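Local coordinates for probable outer membrane protein (Pseudomonas aeruginosa, PDB 3DWO) that is a FadL-family outer-membrane beta-barrel that probably lets hydrophobic compounds such as long-chain fatty acids cross the membrane through an opening in its wall, at residues T8-W13 / S436-Y441; F23-S28 / I40-A45; I44-V49 / T99-V104. All blocks are in the same frame, centred on the assembly; numbering follows the deposited sequence.

Interaction 1 (T8-W13 / S436-Y441); sequences TNTAGW and SLSATY
Thr-10 and Ser-438 each hold the hydroxyl between the backbone N and the carbonyl carbon, the crowded position (chi1 66° and 72°). The two hydroxyls therefore meet tip to tip between the helix start and the strand. Thr-10 OG1 and Ser-438 OG are 2.5 Å apart, a very short hydrogen bond in which either group could be the donor. The methyl branch of Thr-10 is anti to its own carbonyl carbon and lies on the strand side.

Ser-436 has its OG anti to the backbone N. This brings the hydroxyl beside Thr-10, with Ser-436 OG 3.3 Å from Thr-10 CB. The same OG is hydrogen-bonded to Asn-50, so its polar need is met on the neighbouring strand. Trp-13 stands at the end of the first helical turn. Its CD1 lies 3.9 Å from Ser-436 OG, at an oblique angle to the indole. The indole also touches Asn-50 and a bound detergent molecule.

Asn-9 sets the start of the helix as its N-cap. Its OD1 accepts from Gly-12 N at 2.9 Å, with an N-H...O angle of 162° and the donor nearly along the C=O axis. The Asn-9 backbone O takes Trp-13 N at 3.0 Å, the first turn of the helix. The amide nitrogen of Asn-9 is used as well, by Asp-26 and Gln-46.

Residues 8-13 belong to the N-terminal part of the chain, which in FadL proteins plugs the barrel. Residues 436-441 form the end of the last barrel strand. The contact is small and mostly buried. The one hydrogen bond between the segments joins two hydroxyls; the cap shapes the helix start that presents Thr-10. The specific link between plug and wall is thus a hydroxyl pair, with buried polar groups that find partners.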
# COMPACT_ATOMS: atom_id res chain seq x y z
N THR A 8 3.61 -12.48 0.84
CA THR A 8 4.17 -13.75 1.31
C THR A 8 3.14 -14.60 2.03
O THR A 8 1.95 -14.27 2.07
CB THR A 8 5.33 -13.48 2.32
OG1 THR A 8 6.08 -12.34 1.88
CG2 THR A 8 6.26 -14.67 2.39
N ASN A 9 3.60 -15.71 2.60
CA ASN A 9 2.73 -16.60 3.35
C ASN A 9 3.09 -16.45 4.83
O ASN A 9 3.98 -15.65 5.18
CB ASN A 9 2.94 -18.05 2.91
CG ASN A 9 4.40 -18.43 2.81
OD1 ASN A 9 5.22 -18.01 3.63
ND2 ASN A 9 4.74 -19.22 1.81
N THR A 10 2.42 -17.21 5.69
CA THR A 10 2.66 -17.13 7.12
C THR A 10 4.10 -17.42 7.52
O THR A 10 4.64 -16.77 8.42
CB THR A 10 1.74 -18.07 7.89
OG1 THR A 10 2.07 -19.43 7.56
CG2 THR A 10 0.31 -17.82 7.50
N ALA A 11 4.72 -18.39 6.86
CA ALA A 11 6.11 -18.73 7.16
C ALA A 11 6.95 -17.48 6.91
O ALA A 11 7.79 -17.11 7.73
CB ALA A 11 6.59 -19.87 6.27
N GLY A 12 6.71 -16.83 5.78
CA GLY A 12 7.45 -15.61 5.46
C GLY A 12 7.25 -14.55 6.53
O GLY A 12 8.22 -13.92 6.98
N TRP A 13 6.01 -14.34 6.95
CA TRP A 13 5.73 -13.35 7.99
C TRP A 13 6.47 -13.69 9.27
O TRP A 13 6.92 -12.79 9.98
CB TRP A 13 4.22 -13.27 8.28
CG TRP A 13 3.49 -12.32 7.38
CD1 TRP A 13 2.69 -12.63 6.32
CD2 TRP A 13 3.53 -10.88 7.44
NE1 TRP A 13 2.24 -11.49 5.71
CE2 TRP A 13 2.74 -10.40 6.37
CE3 TRP A 13 4.16 -9.96 8.28
CZ2 TRP A 13 2.56 -9.04 6.13
CZ3 TRP A 13 3.99 -8.60 8.04
CH2 TRP A 13 3.19 -8.15 6.97
N SER A 436 -0.89 -14.01 11.44
CA SER A 436 -0.93 -14.81 10.22
C SER A 436 -1.14 -16.30 10.50
O SER A 436 -0.64 -16.83 11.49
CB SER A 436 0.39 -14.61 9.46
OG SER A 436 0.31 -15.12 8.14
N LEU A 437 -1.88 -16.96 9.62
CA LEU A 437 -2.17 -18.38 9.76
C LEU A 437 -2.32 -19.00 8.37
O LEU A 437 -3.00 -18.44 7.52
CB LEU A 437 -3.46 -18.56 10.55
CG LEU A 437 -3.62 -19.82 11.40
CD1 LEU A 437 -2.65 -19.78 12.58
CD2 LEU A 437 -5.05 -19.91 11.91
N SER A 438 -1.66 -20.13 8.13
CA SER A 438 -1.75 -20.79 6.83
C SER A 438 -1.83 -22.31 6.91
O SER A 438 -1.43 -22.92 7.90
CB SER A 438 -0.55 -20.42 5.96
OG SER A 438 0.62 -21.07 6.44
N ALA A 439 -2.34 -22.90 5.84
CA ALA A 439 -2.47 -24.35 5.74
C ALA A 439 -1.81 -24.73 4.43
O ALA A 439 -2.18 -24.23 3.37
CB ALA A 439 -3.93 -24.76 5.73
N THR A 440 -0.82 -25.61 4.50
CA THR A 440 -0.11 -26.05 3.31
C THR A 440 -0.36 -27.53 3.08
O THR A 440 -0.15 -28.35 3.97
CB THR A 440 1.40 -25.82 3.45
OG1 THR A 440 1.65 -24.47 3.86
CG2 THR A 440 2.11 -26.10 2.13
N TYR A 441 -0.82 -27.87 1.88
CA TYR A 441 -1.10 -29.26 1.56
C TYR A 441 -0.13 -29.79 0.51
O TYR A 441 -0.16 -29.37 -0.65
CB TYR A 441 -2.54 -29.42 1.07
CG TYR A 441 -2.99 -30.87 1.04
CD1 TYR A 441 -2.85 -31.68 2.16
CD2 TYR A 441 -3.57 -31.42 -0.11
CE1 TYR A 441 -3.27 -33.01 2.15
CE2 TYR A 441 -3.99 -32.75 -0.13
CZ TYR A 441 -3.84 -33.53 1.00
OH TYR A 441 -4.24 -34.85 0.98

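Interaction 2 (F23-S28 / I40-A45); sequences FPNDPS and IDKRIA
The side-chain amide of Asn-25 has Lys-42 over one face: Lys-42 CE stands 3.2 Å from Asn-25 CG. The carboxylate of Asp-41 has its plane turned only 24° from that of the amide. Asp-41 OD2 lies off one end, displaced to the same face as Lys-42, and is 3.6 Å from Asn-25 CG. Lys-42 reaches this place through bends at chi2 and chi4. Its NZ makes a salt bridge to Asp-442 and a long one to Asp-41.

The carboxylate of Asp-26 takes two donors from Ser-28, both above the same face. Ser-28 N bonds Asp-26 OD1 at 3.0 Å, a capping bond, and Ser-28 OG gives its proton to Asp-26 OD2 at 2.7 Å. Asn-9 adds a further bond to OD1.

Apolar tips complete the contact. Ile-44 CD1 meets Asn-25 O at 3.7 Å, while its other branch crosses the proline ring, Ile-44 CG2 to Pro-27 CG at 4.0 Å. Ile-40 CD1 lies 3.7 Å from Asp-26 O.

Here the loop that leads to helix 29-32 folds against the chain entering strand 44-63. This is consistent with the plug-to-barrel junction of the FadL fold.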
# COMPACT_ATOMS: atom_id res chain seq x y z
N PHE A 23 13.40 -20.49 0.69
CA PHE A 23 13.44 -21.60 1.63
C PHE A 23 12.84 -22.82 0.94
O PHE A 23 11.95 -22.69 0.10
CB PHE A 23 12.66 -21.27 2.90
CG PHE A 23 13.45 -20.51 3.93
CD1 PHE A 23 14.15 -21.19 4.93
CD2 PHE A 23 13.53 -19.12 3.90
CE1 PHE A 23 14.91 -20.50 5.87
CE2 PHE A 23 14.29 -18.42 4.83
CZ PHE A 23 14.98 -19.11 5.82
N PRO A 24 13.32 -24.03 1.28
CA PRO A 24 12.85 -25.29 0.70
C PRO A 24 11.34 -25.47 0.51
O PRO A 24 10.56 -25.37 1.46
CB PRO A 24 13.44 -26.34 1.65
CG PRO A 24 14.76 -25.73 2.00
CD PRO A 24 14.40 -24.27 2.26
N ASN A 25 10.95 -25.74 -0.73
CA ASN A 25 9.55 -25.98 -1.09
C ASN A 25 8.56 -24.94 -0.58
O ASN A 25 7.56 -25.28 0.06
CB ASN A 25 9.12 -27.37 -0.62
CG ASN A 25 9.99 -28.47 -1.20
OD1 ASN A 25 10.15 -28.58 -2.42
ND2 ASN A 25 10.55 -29.30 -0.33
N ASP A 26 8.82 -23.67 -0.88
CA ASP A 26 7.96 -22.58 -0.47
C ASP A 26 7.11 -22.15 -1.68
O ASP A 26 7.61 -21.49 -2.59
CB ASP A 26 8.80 -21.40 0.03
CG ASP A 26 7.97 -20.18 0.35
OD1 ASP A 26 6.72 -20.27 0.32
OD2 ASP A 26 8.56 -19.12 0.64
N PRO A 27 5.83 -22.53 -1.68
CA PRO A 27 4.91 -22.20 -2.78
C PRO A 27 4.77 -20.72 -3.11
O PRO A 27 4.31 -20.38 -4.21
CB PRO A 27 3.59 -22.84 -2.32
CG PRO A 27 3.68 -22.76 -0.84
CD PRO A 27 5.11 -23.19 -0.58
N SER A 28 5.16 -19.84 -2.19
CA SER A 28 5.06 -18.40 -2.45
C SER A 28 5.97 -18.01 -3.61
O SER A 28 5.89 -16.90 -4.14
CB SER A 28 5.46 -17.60 -1.21
OG SER A 28 6.83 -17.78 -0.91
N ILE A 40 11.30 -27.09 -6.49
CA ILE A 40 10.23 -27.62 -5.66
C ILE A 40 9.88 -28.96 -6.30
O ILE A 40 9.33 -29.01 -7.40
CB ILE A 40 9.00 -26.68 -5.65
CG1 ILE A 40 9.35 -25.42 -4.84
CG2 ILE A 40 7.79 -27.39 -5.06
CD1 ILE A 40 8.24 -24.40 -4.78
N ASP A 41 10.21 -30.04 -5.60
CA ASP A 41 10.01 -31.39 -6.09
C ASP A 41 8.61 -31.99 -6.11
O ASP A 41 8.44 -33.14 -6.51
CB ASP A 41 10.96 -32.33 -5.34
CG ASP A 41 10.99 -32.06 -3.84
OD1 ASP A 41 11.94 -32.54 -3.17
OD2 ASP A 41 10.08 -31.38 -3.33
N LYS A 42 7.59 -31.24 -5.69
CA LYS A 42 6.24 -31.78 -5.70
C LYS A 42 5.12 -30.74 -5.75
O LYS A 42 5.37 -29.54 -5.67
CB LYS A 42 6.03 -32.69 -4.49
CG LYS A 42 6.82 -32.29 -3.26
CD LYS A 42 6.54 -30.86 -2.84
CE LYS A 42 7.49 -30.43 -1.73
NZ LYS A 42 7.44 -31.37 -0.58
N ARG A 43 3.89 -31.23 -5.88
CA ARG A 43 2.71 -30.38 -5.94
C ARG A 43 2.41 -29.82 -4.56
O ARG A 43 2.33 -30.56 -3.58
CB ARG A 43 1.48 -31.18 -6.39
CG ARG A 43 1.51 -31.70 -7.81
CD ARG A 43 0.16 -32.35 -8.11
NE ARG A 43 0.05 -32.85 -9.48
CZ ARG A 43 -1.09 -33.28 -10.02
NH1 ARG A 43 -2.21 -33.27 -9.30
NH2 ARG A 43 -1.11 -33.73 -11.27
N ILE A 44 2.22 -28.50 -4.48
CA ILE A 44 1.92 -27.86 -3.22
C ILE A 44 0.82 -26.82 -3.38
O ILE A 44 0.86 -25.99 -4.30
CB ILE A 44 3.16 -27.18 -2.61
CG1 ILE A 44 4.32 -28.18 -2.56
CG2 ILE A 44 2.86 -26.71 -1.19
CD1 ILE A 44 5.60 -27.60 -1.97
N ALA A 45 -0.17 -26.88 -2.49
CA ALA A 45 -1.29 -25.95 -2.48
C ALA A 45 -1.23 -25.29 -1.11
O ALA A 45 -1.07 -25.96 -0.10
CB ALA A 45 -2.60 -26.70 -2.65

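Interaction 3 (I44-V49 / T99-V104); sequences IAQLTV and TGFLVV. With C8E ((hydroxyethyloxy)tri(ethyloxy)octane), chain L.
Two neighbouring strands of the barrel wall, 44-63 and 93-105, pair here in antiparallel fashion. Their local axes run at 169° to each other and come within 4.8 Å. Six backbone hydrogen bonds join them, two at each of the hydrogen-bonded pairs Ile-44 with Val-103, Gln-46 with Phe-101 and Thr-48 with Thr-99. The shortest is Thr-48 N to Thr-99 O at 2.7 Å, with the donor nearly along the C=O axis. Thr-99 N reaches Thr-48 O from above the carbonyl plane, and that bond is more bent (140°).

One face carries Ile-44, Gln-46, Thr-48, Thr-99, Phe-101 and Val-103. Gln-46 is extended and runs alongside Phe-101. Its OE1 lies 3.6 Å from Phe-101 CD2, with amide and ring planes 65° apart. OE1 also takes a bond from Asn-9 and one from a water at 3.1 Å. That water is bonded to Thr-48 OG1 at 2.7 Å as well. Gln-46 NE2 bonds Thr-440, so both ends of the buried amide have partners.

The other face carries Ala-45, Leu-47 and Leu-102, with Gly-100 beneath an alkyl chain of bound detergent. Leu-102 CD1 leans on Ala-45 CB at 4.0 Å. C8E C3 lies 3.7 Å from Gly-100 C, so the chain runs close over the backbone.

A mixed face toward the plug, with Gln-46 and two threonines among apolar side chains, and an apolar face in contact with detergent fit a transmembrane strand pair of an outer-membrane beta-barrel, with the detergent probably standing in for lipid.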
# COMPACT_ATOMS: atom_id res chain seq x y z
N ILE A 44 2.22 -28.50 -4.48
CA ILE A 44 1.92 -27.86 -3.22
C ILE A 44 0.82 -26.82 -3.38
O ILE A 44 0.86 -25.99 -4.30
CB ILE A 44 3.16 -27.18 -2.61
CG1 ILE A 44 4.32 -28.18 -2.56
CG2 ILE A 44 2.86 -26.71 -1.19
CD1 ILE A 44 5.60 -27.60 -1.97
N ALA A 45 -0.17 -26.88 -2.49
CA ALA A 45 -1.29 -25.95 -2.48
C ALA A 45 -1.23 -25.29 -1.11
O ALA A 45 -1.07 -25.96 -0.10
CB ALA A 45 -2.60 -26.70 -2.65
N GLN A 46 -1.37 -23.96 -1.07
CA GLN A 46 -1.28 -23.25 0.20
C GLN A 46 -2.21 -22.05 0.30
O GLN A 46 -2.35 -21.27 -0.65
CB GLN A 46 0.16 -22.80 0.41
CG GLN A 46 0.43 -22.07 1.71
CD GLN A 46 1.87 -21.58 1.79
OE1 GLN A 46 2.30 -20.75 0.99
NE2 GLN A 46 2.61 -22.10 2.76
N LEU A 47 -2.83 -21.89 1.46
CA LEU A 47 -3.72 -20.77 1.71
C LEU A 47 -3.29 -20.03 2.97
O LEU A 47 -3.05 -20.65 4.01
CB LEU A 47 -5.17 -21.23 1.88
CG LEU A 47 -6.10 -20.11 2.36
CD1 LEU A 47 -6.13 -18.98 1.34
CD2 LEU A 47 -7.50 -20.67 2.58
N THR A 48 -3.18 -18.71 2.86
CA THR A 48 -2.77 -17.89 3.98
C THR A 48 -3.84 -16.83 4.25
O THR A 48 -4.44 -16.30 3.32
CB THR A 48 -1.43 -17.16 3.70
OG1 THR A 48 -0.37 -18.12 3.64
CG2 THR A 48 -1.13 -16.14 4.80
N VAL A 49 -4.07 -16.55 5.53
CA VAL A 49 -5.03 -15.54 5.91
C VAL A 49 -4.41 -14.69 7.02
O VAL A 49 -4.09 -15.19 8.10
CB VAL A 49 -6.34 -16.17 6.40
CG1 VAL A 49 -6.06 -17.20 7.48
CG2 VAL A 49 -7.25 -15.09 6.93
N THR A 99 -4.21 -14.94 0.80
CA THR A 99 -3.14 -15.15 -0.16
C THR A 99 -3.11 -16.64 -0.49
O THR A 99 -3.22 -17.49 0.40
CB THR A 99 -1.78 -14.70 0.41
OG1 THR A 99 -1.76 -13.27 0.51
CG2 THR A 99 -0.65 -15.15 -0.49
N GLY A 100 -3.01 -16.96 -1.77
CA GLY A 100 -2.99 -18.35 -2.19
C GLY A 100 -1.87 -18.68 -3.15
O GLY A 100 -1.55 -17.89 -4.04
N PHE A 101 -1.26 -19.85 -2.97
CA PHE A 101 -0.17 -20.28 -3.83
C PHE A 101 -0.33 -21.73 -4.24
O PHE A 101 -0.71 -22.59 -3.43
CB PHE A 101 1.17 -20.10 -3.14
CG PHE A 101 1.51 -18.67 -2.82
CD1 PHE A 101 1.80 -17.76 -3.84
CD2 PHE A 101 1.55 -18.23 -1.50
CE1 PHE A 101 2.13 -16.44 -3.54
CE2 PHE A 101 1.88 -16.91 -1.19
CZ PHE A 101 2.17 -16.01 -2.21
N LEU A 102 -0.03 -22.01 -5.50
CA LEU A 102 -0.10 -23.36 -6.01
C LEU A 102 1.09 -23.59 -6.93
O LEU A 102 1.34 -22.80 -7.84
CB LEU A 102 -1.41 -23.57 -6.78
CG LEU A 102 -1.54 -24.92 -7.48
CD1 LEU A 102 -1.49 -26.04 -6.45
CD2 LEU A 102 -2.84 -24.97 -8.26
N VAL A 103 1.83 -24.66 -6.68
CA VAL A 103 2.98 -24.99 -7.50
C VAL A 103 2.83 -26.41 -8.01
O VAL A 103 2.62 -27.35 -7.24
CB VAL A 103 4.30 -24.87 -6.71
CG1 VAL A 103 5.46 -25.32 -7.59
CG2 VAL A 103 4.50 -23.43 -6.26
N VAL A 104 2.93 -26.56 -9.33
CA VAL A 104 2.77 -27.86 -9.98
C VAL A 104 3.91 -28.15 -10.94
O VAL A 104 3.93 -27.62 -12.06
CB VAL A 104 1.45 -27.91 -10.77
CG1 VAL A 104 1.28 -29.28 -11.41
CG2 VAL A 104 0.28 -27.59 -9.87
C1 C8E L . -5.05 -18.90 -7.36
C2 C8E L . -4.65 -20.13 -6.69
C3 C8E L . -4.64 -20.05 -5.23
C4 C8E L . -4.27 -21.36 -4.74
C5 C8E L . -5.31 -21.82 -3.79
C6 C8E L . -4.88 -23.03 -3.11
O HOH W 1 -0.20 -18.85 1.05

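The three contacts lie close together on one side of the barrel. Centres of interactions 1 and 2 are about 12 Å apart, and interaction 3 is about 9 Å from each. Strand 44-63 joins them, since it pairs with 423-441 on one side and with 93-105 on the other. Interactions 2 and 3 share Ile-44 and Ala-45, and both are nested in the long loop that interaction 1 closes. Along the chain, 8-13 and 23-28 come first, then the strands, and 436-441 comes last. The first and last barrel strands thus meet beside the N-terminal plug. Asn-9 bonds both Asp-26 within the plug and Gln-46 on the wall.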